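PDB 3LEW: SusD-like carbohydrate binding protein from Bacteroides vulgatus, which probably binds carbohydrate at the outer membrane as a SusD-family lipoprotein, in keeping with a role in nutrient capture. Local coordinates for residues 163-169 with 482-487; 83-87 with 470-476; 91-95 with 124-129; 137-142 with 413-417. All blocks are in the same frame, centred on the assembly; numbering follows the deposited sequence.

Contact 1: 163-169 with 482-487; sequences EGKPASS and NLYKDH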
loop_
_atom_site.group_PDB
_atom_site.type_symbol
_atom_site.label_atom_id
_atom_site.label_comp_id
_atom_site.label_asym_id
_atom_site.label_seq_id
_atom_site.Cartn_x
_atom_site.Cartn_y
_atom_site.Cartn_z
ATOM N N GLU A 163 -9.805 28.638 -12.330
ATOM C CA GLU A 163 -8.494 28.769 -12.955
ATOM C C GLU A 163 -7.676 27.845 -12.063
ATOM O O GLU A 163 -8.089 27.565 -10.937
ATOM C CB GLU A 163 -7.973 30.217 -12.951
ATOM C CG GLU A 163 -7.508 30.748 -11.608
ATOM C CD GLU A 163 -6.936 32.159 -11.700
ATOM O OE1 GLU A 163 -7.720 33.127 -11.816
ATOM O OE2 GLU A 163 -5.694 32.304 -11.653
ATOM N N GLY A 164 -6.542 27.346 -12.527
ATOM C CA GLY A 164 -5.850 26.323 -11.765
ATOM C C GLY A 164 -5.218 26.767 -10.452
ATOM O O GLY A 164 -4.754 27.894 -10.339
ATOM N N LYS A 165 -5.180 25.860 -9.480
ATOM C CA LYS A 165 -4.345 26.039 -8.268
ATOM C C LYS A 165 -2.900 25.464 -8.433
ATOM O O LYS A 165 -2.755 24.318 -8.786
ATOM C CB LYS A 165 -5.025 25.359 -7.112
ATOM C CG LYS A 165 -4.502 25.750 -5.778
ATOM C CD LYS A 165 -5.590 25.668 -4.682
ATOM C CE LYS A 165 -5.080 26.174 -3.331
ATOM N NZ LYS A 165 -3.695 25.658 -2.957
ATOM N N PRO A 166 -1.855 26.262 -8.131
ATOM C CA PRO A 166 -0.500 25.721 -8.229
ATOM C C PRO A 166 -0.305 24.528 -7.330
ATOM O O PRO A 166 -0.856 24.500 -6.235
ATOM C CB PRO A 166 0.381 26.882 -7.763
ATOM C CG PRO A 166 -0.435 28.114 -8.008
ATOM C CD PRO A 166 -1.839 27.668 -7.682
ATOM N N ALA A 167 0.468 23.536 -7.793
ATOM C CA ALA A 167 0.842 22.432 -6.954
ATOM C C ALA A 167 1.641 22.968 -5.739
ATOM O O ALA A 167 2.414 23.929 -5.861
ATOM C CB ALA A 167 1.706 21.437 -7.748
ATOM N N SER A 168 1.429 22.326 -4.602
ATOM C CA SER A 168 2.216 22.516 -3.370
ATOM C C SER A 168 3.405 21.574 -3.389
ATOM O O SER A 168 3.432 20.666 -4.195
ATOM C CB SER A 168 1.356 22.228 -2.152
ATOM O OG SER A 168 0.330 23.190 -2.073
ATOM N N SER A 169 4.342 21.770 -2.465
ATOM C CA SER A 169 5.559 20.962 -2.387
ATOM C C SER A 169 5.295 19.705 -1.596
ATOM O O SER A 169 4.289 19.597 -0.863
ATOM C CB SER A 169 6.680 21.673 -1.672
ATOM O OG SER A 169 6.359 21.888 -0.298
ATOM N N ASN A 482 -1.800 27.118 -13.942
ATOM C CA ASN A 482 -0.889 27.578 -12.888
ATOM C C ASN A 482 -0.136 26.463 -12.140
ATOM O O ASN A 482 0.492 26.706 -11.092
ATOM C CB ASN A 482 -1.716 28.359 -11.885
ATOM C CG ASN A 482 -2.413 29.577 -12.519
ATOM O OD1 ASN A 482 -3.632 29.710 -12.421
ATOM N ND2 ASN A 482 -1.662 30.412 -13.191
ATOM N N LEU A 483 -0.236 25.235 -12.661
ATOM C CA LEU A 483 0.217 24.051 -11.964
ATOM C C LEU A 483 1.629 24.174 -11.378
ATOM O O LEU A 483 1.853 23.815 -10.217
ATOM C CB LEU A 483 0.161 22.862 -12.934
ATOM C CG LEU A 483 0.503 21.486 -12.413
ATOM C CD1 LEU A 483 -0.386 21.078 -11.244
ATOM C CD2 LEU A 483 0.413 20.493 -13.606
ATOM N N TYR A 484 2.581 24.678 -12.189
ATOM C CA TYR A 484 3.997 24.701 -11.816
ATOM C C TYR A 484 4.471 26.103 -11.463
ATOM O O TYR A 484 5.671 26.399 -11.533
ATOM C CB TYR A 484 4.862 24.146 -12.966
ATOM C CG TYR A 484 4.567 22.702 -13.270
ATOM C CD1 TYR A 484 4.777 21.727 -12.311
ATOM C CD2 TYR A 484 4.029 22.306 -14.501
ATOM C CE1 TYR A 484 4.492 20.379 -12.567
ATOM C CE2 TYR A 484 3.731 20.950 -14.774
ATOM C CZ TYR A 484 3.952 20.009 -13.809
ATOM O OH TYR A 484 3.680 18.671 -14.077
ATOM N N LYS A 485 3.538 26.975 -11.113
ATOM C CA LYS A 485 3.879 28.346 -10.807
ATOM C C LYS A 485 4.812 28.507 -9.591
ATOM O O LYS A 485 5.745 29.341 -9.645
ATOM C CB LYS A 485 2.617 29.158 -10.579
ATOM C CG LYS A 485 2.857 30.646 -10.497
ATOM C CD LYS A 485 1.547 31.367 -10.127
ATOM C CE LYS A 485 1.744 32.878 -9.978
ATOM N NZ LYS A 485 0.530 33.533 -9.378
ATOM N N ASP A 486 4.547 27.771 -8.522
ATOM C CA ASP A 486 5.282 27.930 -7.268
ATOM C C ASP A 486 6.464 26.955 -7.179
ATOM O O ASP A 486 7.502 27.278 -6.577
ATOM C CB ASP A 486 4.365 27.762 -6.068
ATOM C CG ASP A 486 3.330 28.863 -5.957
ATOM O OD1 ASP A 486 3.553 29.968 -6.474
ATOM O OD2 ASP A 486 2.290 28.606 -5.349
ATOM N N HIS A 487 6.285 25.760 -7.744
ATOM C CA HIS A 487 7.308 24.701 -7.712
ATOM C C HIS A 487 7.400 24.110 -9.105
ATOM O O HIS A 487 6.425 23.581 -9.624
ATOM C CB HIS A 487 6.914 23.646 -6.687
ATOM C CG HIS A 487 6.715 24.216 -5.319
ATOM N ND1 HIS A 487 7.766 24.701 -4.558
ATOM C CD2 HIS A 487 5.582 24.456 -4.603
ATOM C CE1 HIS A 487 7.283 25.202 -3.428
ATOM N NE2 HIS A 487 5.962 25.070 -3.432
HETATM O O HOH W 1 3.413 25.055 -8.245
HETATM O O HOH W 2 1.726 26.358 -4.138
#

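Contact 2: 83-87 with 470-476; sequences NTLSW and YRITDSE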
loop_
_atom_site.group_PDB
_atom_site.type_symbol
_atom_site.label_atom_id
_atom_site.label_comp_id
_atom_site.label_asym_id
_atom_site.label_seq_id
_atom_site.Cartn_x
_atom_site.Cartn_y
_atom_site.Cartn_z
ATOM N N ASN A 83 -1.796 5.152 -13.431
ATOM C CA ASN A 83 -1.462 6.538 -13.142
ATOM C C ASN A 83 -2.658 7.446 -13.247
ATOM O O ASN A 83 -2.870 8.303 -12.387
ATOM C CB ASN A 83 -0.311 6.972 -14.028
ATOM C CG ASN A 83 0.336 8.250 -13.565
ATOM O OD1 ASN A 83 1.069 8.288 -12.550
ATOM N ND2 ASN A 83 0.037 9.326 -14.272
ATOM N N THR A 84 -3.452 7.291 -14.290
ATOM C CA THR A 84 -4.673 8.043 -14.442
ATOM C C THR A 84 -5.665 7.814 -13.314
ATOM O O THR A 84 -6.197 8.773 -12.745
ATOM C CB THR A 84 -5.319 7.739 -15.840
ATOM O OG1 THR A 84 -4.428 8.230 -16.852
ATOM C CG2 THR A 84 -6.699 8.372 -16.029
ATOM N N LEU A 85 -5.915 6.551 -12.968
ATOM C CA LEU A 85 -6.871 6.269 -11.930
ATOM C C LEU A 85 -6.447 6.848 -10.582
ATOM O O LEU A 85 -7.294 7.330 -9.814
ATOM C CB LEU A 85 -7.026 4.756 -11.768
ATOM C CG LEU A 85 -8.091 4.331 -10.758
ATOM C CD1 LEU A 85 -9.524 4.867 -11.127
ATOM C CD2 LEU A 85 -8.103 2.795 -10.608
ATOM N N SER A 86 -5.146 6.859 -10.322
ATOM C CA SER A 86 -4.631 7.402 -9.071
ATOM C C SER A 86 -5.086 8.844 -8.873
ATOM O O SER A 86 -5.642 9.240 -7.818
ATOM C CB SER A 86 -3.108 7.295 -9.045
ATOM O OG SER A 86 -2.563 7.868 -7.872
ATOM N N TRP A 87 -4.852 9.628 -9.914
ATOM C CA TRP A 87 -5.194 11.059 -9.879
ATOM C C TRP A 87 -6.703 11.278 -9.699
ATOM O O TRP A 87 -7.152 12.114 -8.897
ATOM C CB TRP A 87 -4.735 11.724 -11.174
ATOM C CG TRP A 87 -4.646 13.245 -11.077
ATOM C CD1 TRP A 87 -5.495 14.126 -11.624
ATOM C CD2 TRP A 87 -3.641 14.013 -10.406
ATOM N NE1 TRP A 87 -5.107 15.433 -11.345
ATOM C CE2 TRP A 87 -3.969 15.388 -10.586
ATOM C CE3 TRP A 87 -2.516 13.687 -9.651
ATOM C CZ2 TRP A 87 -3.174 16.422 -10.067
ATOM C CZ3 TRP A 87 -1.717 14.715 -9.139
ATOM C CH2 TRP A 87 -2.085 16.076 -9.319
ATOM N N TYR A 470 4.923 8.432 -9.437
ATOM C CA TYR A 470 3.641 8.704 -10.104
ATOM C C TYR A 470 3.701 10.148 -10.632
ATOM O O TYR A 470 4.494 10.977 -10.132
ATOM C CB TYR A 470 2.464 8.554 -9.163
ATOM C CG TYR A 470 2.084 7.112 -8.796
ATOM C CD1 TYR A 470 2.960 6.268 -8.127
ATOM C CD2 TYR A 470 0.790 6.662 -9.018
ATOM C CE1 TYR A 470 2.564 4.939 -7.717
ATOM C CE2 TYR A 470 0.398 5.376 -8.643
ATOM C CZ TYR A 470 1.291 4.522 -8.008
ATOM O OH TYR A 470 0.827 3.263 -7.623
ATOM N N ARG A 471 2.971 10.401 -11.703
ATOM C CA ARG A 471 3.005 11.669 -12.432
ATOM C C ARG A 471 1.665 12.379 -12.519
ATOM O O ARG A 471 0.623 11.804 -12.757
ATOM C CB ARG A 471 3.500 11.393 -13.854
ATOM C CG ARG A 471 4.883 10.745 -13.870
ATOM C CD ARG A 471 5.410 10.557 -15.275
ATOM N NE ARG A 471 5.666 11.834 -15.942
ATOM C CZ ARG A 471 6.235 11.972 -17.132
ATOM N NH1 ARG A 471 6.614 10.901 -17.835
ATOM N NH2 ARG A 471 6.432 13.206 -17.636
ATOM N N ILE A 472 1.710 13.692 -12.356
ATOM C CA ILE A 472 0.563 14.529 -12.670
ATOM C C ILE A 472 0.144 14.205 -14.113
ATOM O O ILE A 472 0.999 14.020 -15.023
ATOM C CB ILE A 472 0.918 16.015 -12.483
ATOM C CG1 ILE A 472 1.295 16.284 -11.014
ATOM C CG2 ILE A 472 -0.220 16.880 -12.968
ATOM C CD1 ILE A 472 2.030 17.590 -10.714
ATOM N N THR A 473 -1.166 14.080 -14.320
ATOM C CA THR A 473 -1.717 13.678 -15.636
ATOM C C THR A 473 -1.540 14.717 -16.717
ATOM O O THR A 473 -1.442 15.935 -16.431
ATOM C CB THR A 473 -3.215 13.371 -15.538
ATOM O OG1 THR A 473 -3.927 14.541 -15.111
ATOM C CG2 THR A 473 -3.476 12.162 -14.571
ATOM N N ASP A 474 -1.548 14.253 -17.960
ATOM C CA ASP A 474 -1.560 15.151 -19.106
ATOM C C ASP A 474 -2.755 16.121 -19.054
ATOM O O ASP A 474 -2.605 17.323 -19.390
ATOM C CB ASP A 474 -1.603 14.374 -20.421
ATOM C CG ASP A 474 -0.247 13.740 -20.783
ATOM O OD1 ASP A 474 0.824 14.110 -20.233
ATOM O OD2 ASP A 474 -0.270 12.861 -21.644
ATOM N N SER A 475 -3.933 15.612 -18.688
ATOM C CA SER A 475 -5.135 16.443 -18.631
ATOM C C SER A 475 -4.951 17.576 -17.640
ATOM O O SER A 475 -5.302 18.719 -17.929
ATOM C CB SER A 475 -6.396 15.620 -18.303
ATOM O OG SER A 475 -7.550 16.454 -18.365
ATOM N N GLU A 476 -4.378 17.269 -16.472
ATOM C CA GLU A 476 -4.144 18.307 -15.474
ATOM C C GLU A 476 -3.151 19.353 -15.984
ATOM O O GLU A 476 -3.322 20.531 -15.766
ATOM C CB GLU A 476 -3.615 17.693 -14.168
ATOM C CG GLU A 476 -3.337 18.705 -13.065
ATOM C CD GLU A 476 -4.579 19.147 -12.303
ATOM O OE1 GLU A 476 -5.605 18.409 -12.341
ATOM O OE2 GLU A 476 -4.468 20.204 -11.624
HETATM O O HOH W 3 -1.548 10.545 -11.572
#

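Contact 3: 91-95 with 124-129; sequences YRVIN and LRGFLY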
loop_
_atom_site.group_PDB
_atom_site.type_symbol
_atom_site.label_atom_id
_atom_site.label_comp_id
_atom_site.label_asym_id
_atom_site.label_seq_id
_atom_site.Cartn_x
_atom_site.Cartn_y
_atom_site.Cartn_z
ATOM N N TYR A 91 -8.519 12.873 -6.196
ATOM C CA TYR A 91 -9.161 14.172 -6.209
ATOM C C TYR A 91 -10.676 14.116 -6.153
ATOM O O TYR A 91 -11.292 14.976 -5.515
ATOM C CB TYR A 91 -8.637 15.080 -7.357
ATOM C CG TYR A 91 -7.265 15.623 -7.009
ATOM C CD1 TYR A 91 -7.116 16.663 -6.101
ATOM C CD2 TYR A 91 -6.103 15.045 -7.527
ATOM C CE1 TYR A 91 -5.886 17.135 -5.735
ATOM C CE2 TYR A 91 -4.851 15.543 -7.182
ATOM C CZ TYR A 91 -4.730 16.560 -6.276
ATOM O OH TYR A 91 -3.476 17.051 -5.914
ATOM N N ARG A 92 -11.301 13.101 -6.755
ATOM C CA ARG A 92 -12.746 12.994 -6.621
ATOM C C ARG A 92 -13.155 12.698 -5.181
ATOM O O ARG A 92 -14.162 13.264 -4.706
ATOM C CB ARG A 92 -13.341 12.006 -7.620
ATOM C CG ARG A 92 -13.186 12.534 -9.018
ATOM C CD ARG A 92 -13.869 11.681 -10.029
ATOM N NE ARG A 92 -13.683 12.242 -11.370
ATOM N N VAL A 93 -12.368 11.897 -4.468
ATOM C CA VAL A 93 -12.725 11.491 -3.098
ATOM C C VAL A 93 -12.339 12.603 -2.118
ATOM O O VAL A 93 -13.119 12.931 -1.206
ATOM C CB VAL A 93 -12.217 10.114 -2.740
ATOM C CG1 VAL A 93 -12.652 9.707 -1.286
ATOM C CG2 VAL A 93 -12.772 9.091 -3.741
ATOM N N ILE A 94 -11.237 13.288 -2.395
ATOM C CA ILE A 94 -10.956 14.544 -1.657
ATOM C C ILE A 94 -12.126 15.504 -1.791
ATOM O O ILE A 94 -12.522 16.171 -0.820
ATOM C CB ILE A 94 -9.615 15.200 -2.117
ATOM C CG1 ILE A 94 -8.403 14.428 -1.557
ATOM C CG2 ILE A 94 -9.577 16.719 -1.741
ATOM C CD1 ILE A 94 -7.024 14.812 -2.233
ATOM N N ASN A 95 -12.687 15.640 -2.999
ATOM C CA ASN A 95 -13.824 16.522 -3.181
ATOM C C ASN A 95 -15.048 16.099 -2.361
ATOM O O ASN A 95 -15.725 16.940 -1.807
ATOM C CB ASN A 95 -14.220 16.613 -4.649
ATOM C CG ASN A 95 -14.983 17.858 -4.945
ATOM O OD1 ASN A 95 -14.612 18.950 -4.502
ATOM N ND2 ASN A 95 -16.066 17.715 -5.671
ATOM N N LEU A 124 -9.954 10.707 6.107
ATOM C CA LEU A 124 -9.927 10.196 4.723
ATOM C C LEU A 124 -9.192 11.180 3.822
ATOM O O LEU A 124 -8.375 10.776 2.987
ATOM C CB LEU A 124 -11.328 9.905 4.195
ATOM C CG LEU A 124 -11.444 9.273 2.773
ATOM C CD1 LEU A 124 -10.619 8.008 2.622
ATOM C CD2 LEU A 124 -12.898 8.998 2.451
ATOM N N ARG A 125 -9.476 12.462 3.991
ATOM C CA ARG A 125 -8.771 13.466 3.191
ATOM C C ARG A 125 -7.263 13.400 3.465
ATOM O O ARG A 125 -6.416 13.410 2.527
ATOM C CB ARG A 125 -9.319 14.852 3.437
ATOM C CG ARG A 125 -8.762 15.876 2.466
ATOM C CD ARG A 125 -9.359 17.262 2.692
ATOM N NE ARG A 125 -8.778 17.966 3.844
ATOM C CZ ARG A 125 -9.216 19.152 4.308
ATOM N NH1 ARG A 125 -10.277 19.745 3.785
ATOM N NH2 ARG A 125 -8.624 19.733 5.330
ATOM N N GLY A 126 -6.895 13.319 4.746
ATOM C CA GLY A 126 -5.492 13.180 5.112
ATOM C C GLY A 126 -4.821 11.957 4.511
ATOM O O GLY A 126 -3.646 12.000 4.064
ATOM N N PHE A 127 -5.540 10.836 4.498
ATOM C CA PHE A 127 -5.056 9.601 3.872
ATOM C C PHE A 127 -4.766 9.776 2.375
ATOM O O PHE A 127 -3.765 9.244 1.873
ATOM C CB PHE A 127 -6.068 8.477 4.061
ATOM C CG PHE A 127 -5.713 7.177 3.362
ATOM C CD1 PHE A 127 -4.729 6.337 3.864
ATOM C CD2 PHE A 127 -6.377 6.771 2.245
ATOM C CE1 PHE A 127 -4.403 5.125 3.244
ATOM C CE2 PHE A 127 -6.038 5.570 1.629
ATOM C CZ PHE A 127 -5.081 4.755 2.146
ATOM N N LEU A 128 -5.623 10.530 1.692
ATOM C CA LEU A 128 -5.470 10.734 0.257
ATOM C C LEU A 128 -4.316 11.715 -0.005
ATOM O O LEU A 128 -3.522 11.523 -0.934
ATOM C CB LEU A 128 -6.778 11.163 -0.407
ATOM C CG LEU A 128 -7.861 10.059 -0.372
ATOM C CD1 LEU A 128 -9.252 10.658 -0.795
ATOM C CD2 LEU A 128 -7.426 8.816 -1.173
ATOM N N TYR A 129 -4.135 12.715 0.842
ATOM C CA TYR A 129 -2.906 13.575 0.711
ATOM C C TYR A 129 -1.623 12.784 1.036
ATOM O O TYR A 129 -0.556 13.047 0.469
ATOM C CB TYR A 129 -3.005 14.872 1.503
ATOM C CG TYR A 129 -3.898 15.890 0.827
ATOM C CD1 TYR A 129 -3.627 16.343 -0.457
ATOM C CD2 TYR A 129 -5.062 16.362 1.454
ATOM C CE1 TYR A 129 -4.465 17.232 -1.115
ATOM C CE2 TYR A 129 -5.906 17.283 0.808
ATOM C CZ TYR A 129 -5.617 17.687 -0.498
ATOM O OH TYR A 129 -6.444 18.562 -1.185
#

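Contact 4: 137-142 with 413-417; sequences SFAIDK and IRNQQ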
loop_
_atom_site.group_PDB
_atom_site.type_symbol
_atom_site.label_atom_id
_atom_site.label_comp_id
_atom_site.label_asym_id
_atom_site.label_seq_id
_atom_site.Cartn_x
_atom_site.Cartn_y
_atom_site.Cartn_z
ATOM N N SER A 137 6.426 12.493 -5.452
ATOM C CA SER A 137 7.665 13.222 -5.256
ATOM C C SER A 137 8.687 12.257 -4.645
ATOM O O SER A 137 8.332 11.269 -3.985
ATOM C CB SER A 137 7.477 14.356 -4.265
ATOM O OG SER A 137 6.417 15.265 -4.574
ATOM N N PHE A 138 9.952 12.568 -4.841
ATOM C CA PHE A 138 11.017 11.894 -4.096
ATOM C C PHE A 138 10.935 12.267 -2.605
ATOM O O PHE A 138 10.126 13.140 -2.185
ATOM C CB PHE A 138 12.414 12.220 -4.670
ATOM C CG PHE A 138 12.586 11.783 -6.094
ATOM C CD1 PHE A 138 12.438 10.440 -6.435
ATOM C CD2 PHE A 138 12.874 12.701 -7.090
ATOM C CE1 PHE A 138 12.612 10.011 -7.735
ATOM C CE2 PHE A 138 13.030 12.294 -8.408
ATOM C CZ PHE A 138 12.924 10.935 -8.722
ATOM N N ALA A 139 11.703 11.541 -1.805
ATOM C CA ALA A 139 11.671 11.671 -0.326
ATOM C C ALA A 139 11.724 13.132 0.117
ATOM O O ALA A 139 12.387 13.985 -0.507
ATOM C CB ALA A 139 12.815 10.898 0.297
ATOM N N ILE A 140 11.056 13.400 1.234
ATOM C CA ILE A 140 11.015 14.743 1.796
ATOM C C ILE A 140 12.418 15.280 2.136
ATOM O O ILE A 140 12.636 16.494 2.118
ATOM C CB ILE A 140 10.033 14.742 3.005
ATOM C CG1 ILE A 140 9.656 16.151 3.384
ATOM C CG2 ILE A 140 10.626 14.002 4.201
ATOM C CD1 ILE A 140 8.579 16.247 4.495
ATOM N N ASP A 141 13.378 14.403 2.442
ATOM C CA ASP A 141 14.737 14.844 2.731
ATOM C C ASP A 141 15.647 14.840 1.505
ATOM O O ASP A 141 16.768 15.299 1.586
ATOM C CB ASP A 141 15.386 14.067 3.895
ATOM C CG ASP A 141 15.573 12.590 3.610
ATOM O OD1 ASP A 141 14.730 11.991 2.922
ATOM O OD2 ASP A 141 16.573 12.026 4.125
ATOM N N LYS A 142 15.133 14.392 0.365
ATOM C CA LYS A 142 15.850 14.475 -0.898
ATOM C C LYS A 142 15.688 15.907 -1.413
ATOM O O LYS A 142 16.666 16.590 -1.666
ATOM C CB LYS A 142 15.285 13.463 -1.872
ATOM C CG LYS A 142 16.039 13.307 -3.161
ATOM C CD LYS A 142 15.633 14.273 -4.248
ATOM C CE LYS A 142 16.018 13.737 -5.655
ATOM N NZ LYS A 142 15.915 14.853 -6.680
ATOM N N ILE A 413 11.160 4.783 -2.434
ATOM C CA ILE A 413 11.084 6.259 -2.546
ATOM C C ILE A 413 11.500 6.919 -1.214
ATOM O O ILE A 413 12.465 7.669 -1.173
ATOM C CB ILE A 413 9.707 6.735 -2.949
ATOM C CG1 ILE A 413 9.388 6.394 -4.420
ATOM C CG2 ILE A 413 9.586 8.240 -2.825
ATOM C CD1 ILE A 413 7.900 6.656 -4.874
ATOM N N ARG A 414 10.788 6.621 -0.133
ATOM C CA ARG A 414 11.034 7.380 1.112
ATOM C C ARG A 414 12.414 7.137 1.714
ATOM O O ARG A 414 12.989 8.015 2.345
ATOM C CB ARG A 414 9.934 7.122 2.120
ATOM C CG ARG A 414 10.028 5.757 2.817
ATOM C CD ARG A 414 8.821 5.473 3.681
ATOM N NE ARG A 414 8.979 4.159 4.287
ATOM C CZ ARG A 414 9.663 3.922 5.408
ATOM N NH1 ARG A 414 10.170 4.898 6.110
ATOM N NH2 ARG A 414 9.818 2.668 5.831
ATOM N N ASN A 415 12.977 5.956 1.505
ATOM C CA ASN A 415 14.301 5.631 2.062
ATOM C C ASN A 415 15.471 5.937 1.100
ATOM O O ASN A 415 16.634 5.702 1.437
ATOM C CB ASN A 415 14.352 4.158 2.461
ATOM C CG ASN A 415 13.335 3.794 3.528
ATOM O OD1 ASN A 415 12.955 4.617 4.341
ATOM N ND2 ASN A 415 12.958 2.519 3.565
ATOM N N GLN A 416 15.154 6.412 -0.109
ATOM C CA GLN A 416 16.166 6.666 -1.159
ATOM C C GLN A 416 16.979 5.408 -1.436
ATOM O O GLN A 416 18.207 5.441 -1.576
ATOM C CB GLN A 416 17.046 7.873 -0.836
ATOM C CG GLN A 416 16.263 9.162 -0.731
ATOM C CD GLN A 416 17.148 10.357 -0.557
ATOM O OE1 GLN A 416 17.978 10.694 -1.444
ATOM N NE2 GLN A 416 17.028 11.000 0.590
ATOM N N GLN A 417 16.273 4.287 -1.543
ATOM C CA GLN A 417 16.921 3.034 -1.819
ATOM C C GLN A 417 16.847 2.725 -3.288
ATOM O O GLN A 417 16.192 3.444 -4.045
ATOM C CB GLN A 417 16.281 1.931 -0.967
ATOM C CG GLN A 417 16.723 1.981 0.493
ATOM C CD GLN A 417 16.076 0.874 1.274
ATOM O OE1 GLN A 417 14.863 0.896 1.509
ATOM N NE2 GLN A 417 16.872 -0.130 1.653
HETATM O O HOH W 4 13.117 9.416 -3.138
HETATM O O HOH W 5 15.393 9.329 2.655
HETATM O O HOH W 6 18.825 13.308 1.353
#

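Contact 1: 163-169 with 482-487
Asn482 opens the second segment and a type I beta turn that runs to Lys485, closed by the 3.1 Å bond from Lys485 N to Asn482 O. The same carbonyl oxygen receives a CA-H...O contact from Pro166, with Pro166 CA 3.2 Å from Asn482 O, while Pro166 CG rests 4.1 Å from Asn482 CB. Leu483 then supplies the direct backbone link: Ala167 N donates to Leu483 O at 2.8 Å and a nearly straight 162°. The Leu483 side chain, whose CA-to-CB bond points away, ends closer in, with Leu483 CD1 4.1 Å from Ala167 CB. Tyr484 faces the other way, its hydroxyl bonded to Glu477. At Lys485 the aliphatic base continues the proline contact, with Lys485 CB 4.1 Å from Pro166 CG. Asp486 reaches across through water 2, which donates to Asp486 OD2 (2.6 Å) and Ala167 O (3.1 Å). Finally, Ser169 CB lies over one face of the His487 ring, 4.0 Å from its centroid and 15° off the normal, a CH-pi contact. Water 1 ties the two backbones together, donating to Leu483 O and Ala167 O, both at 2.8 Å, and accepting from His487 N at 3.0 Å. The arrangement is that of a C-terminal beta turn docked on an extended segment that leads into the short antiparallel pair 147-149/168-169 and, through the N-cap Ser169, into helix 170-187.

Contact 2: 83-87 with 470-476
Polar bonds between one side chain and one backbone unit fix the loop to the helix. Asn83 uses both ends of its amide on Arg471: Arg471 N donates to Asn83 OD1 at 3.0 Å and 175°, and Asn83 ND2 donates to Arg471 O, also at 3.0 Å. Satisfying the NH and CO of one residue together, the amide imitates the edge of a neighbouring strand. Water 3 adds a second route between the backbones, donating to Asn83 O (2.7 Å) and to Arg471 O (2.8 Å). One helical turn further on, Trp87 NE1 donates to Glu476 OE1 at 3.2 Å; the other carboxylate oxygen of Glu476 bonds to Asn480. At the start of helix 474-479, the N-cap Thr473 accepts through OG1 from Glu476 N at 3.1 Å.

Van der Waals packing centres on the indole. Ile472 and Thr473 lie over one face of the ring, with Trp87 CH2 3.8 Å from Ile472 CG1, and Thr473 CG2 comes within 3.6 Å of Trp87 CB. In a separate patch Tyr470 packs beside Asn83 and Ser86, its CD2 3.7 Å from Ser86 OG, a hydroxyl that is itself bonded to His131 and Tyr136, while the phenol oxygen of Tyr470 bonds to Asn52.

A doubly bonded Asn side chain and a buried indole thus join helix 81-103 to an extended C-terminal segment, just where it reaches the N-cap of helix 474-479.

Contact 3: 91-95 with 124-129
Ile94 lays its CD1 methyl over the ring of Tyr129, 3.9 Å from the centroid and 21° off the normal, a CH-pi contact in which Ile94 CD1 comes within 3.6 Å of Tyr129 CZ. Closer to its own backbone, Ile94 CG1 touches Leu128 CB at 3.8 Å and approaches Arg125 CG at 4.3 Å. The two helices, 81-103 and 111-135, follow one another in the chain and form an antiparallel helical hairpin, with local axes 9.4 Å apart and directions 157° apart, consistent with the TPR-like helical pairs of the SusD family. Val93 packs on a neighbouring part of the interface: Val93 CG1 lies 3.6 Å from Leu128 CD1 and 3.8 Å from Leu124 CD2. Helix 19-35 touches Val93, Leu124 and Leu128, whereas helix 170-187 packs on Arg125 and Tyr129. The guanidinium of Arg125 forms a salt bridge with Asp180, and the hydroxyl of Tyr129 bonds to the backbone oxygen of Tyr152.

Contact 4: 137-142 with 413-417
This is a largely water-mediated contact between a loop and the C-terminal end of a helix, joining the segment that follows helix 111-135 to the Schellman motif that terminates helix 408-414. Gln416 has left the helix with positive phi (56°), and its backbone N reaches back to Ile413 O at 3.2 Å. That change of direction brings its side chain toward the loop. Direct van der Waals packing is limited: the Ala139 methyl sits against carbonyl oxygens of the helix end, its CB 3.6 Å from Ile413 O and 3.5 Å from Arg414 O, and meets carbon at Gln416 CG (4.0 Å), while Ile413 CG2 rests 3.5 Å from Ser137 O. The loop itself bends tightly, with Lys142 N bonded to Ala139 O at 2.9 Å, and the bend places Asp141 beside the glutamine. Gln416 OE1 turns to Asn464, and the guanidinium of Arg414 forms salt bridges with Asp411 and Glu355.

Three waters bridge the segments, two of them reaching carbonyls of the helix end. Water 4 accepts from Ala139 N (2.9 Å) and donates to Ile413 O (2.7 Å). Water 6 instead joins the Gln416 amide to the loop, accepting from Gln416 NE2 at 3.0 Å and donating to Asp141 O at 2.9 Å. Water 5 donates to both Asp141 OD1 and Arg414 O at 2.8 Å and accepts from Gln416 NE2 at 3.1 Å, alongside the weak direct bond from Gln416 NE2 to Asp141 OD1 at 3.4 Å.

Contacts 1, 2 and 4 each join the N-terminal part of the chain to its C-terminal part, whereas contact 3 pairs two successive helices and is nested in the loop that contact 2 closes. Contacts 2 and 3 share helix 81-103, with centres about 15 Å apart. Contacts 1 and 2, also about 15 Å between centres, touch directly: Leu483 CD2 packs 3.7 Å from Ile472 CG2. Contact 4 is nested within contact 2 too, yet its nearest atoms stay about 5 Å from it. Pentaethylene glycol, probably from the crystallisation liquor, is bound near both contact 2 (nearest atoms about 3 Å from the Glu476 side chain) and contact 4 (about 4 Å from the Asp141 side chain).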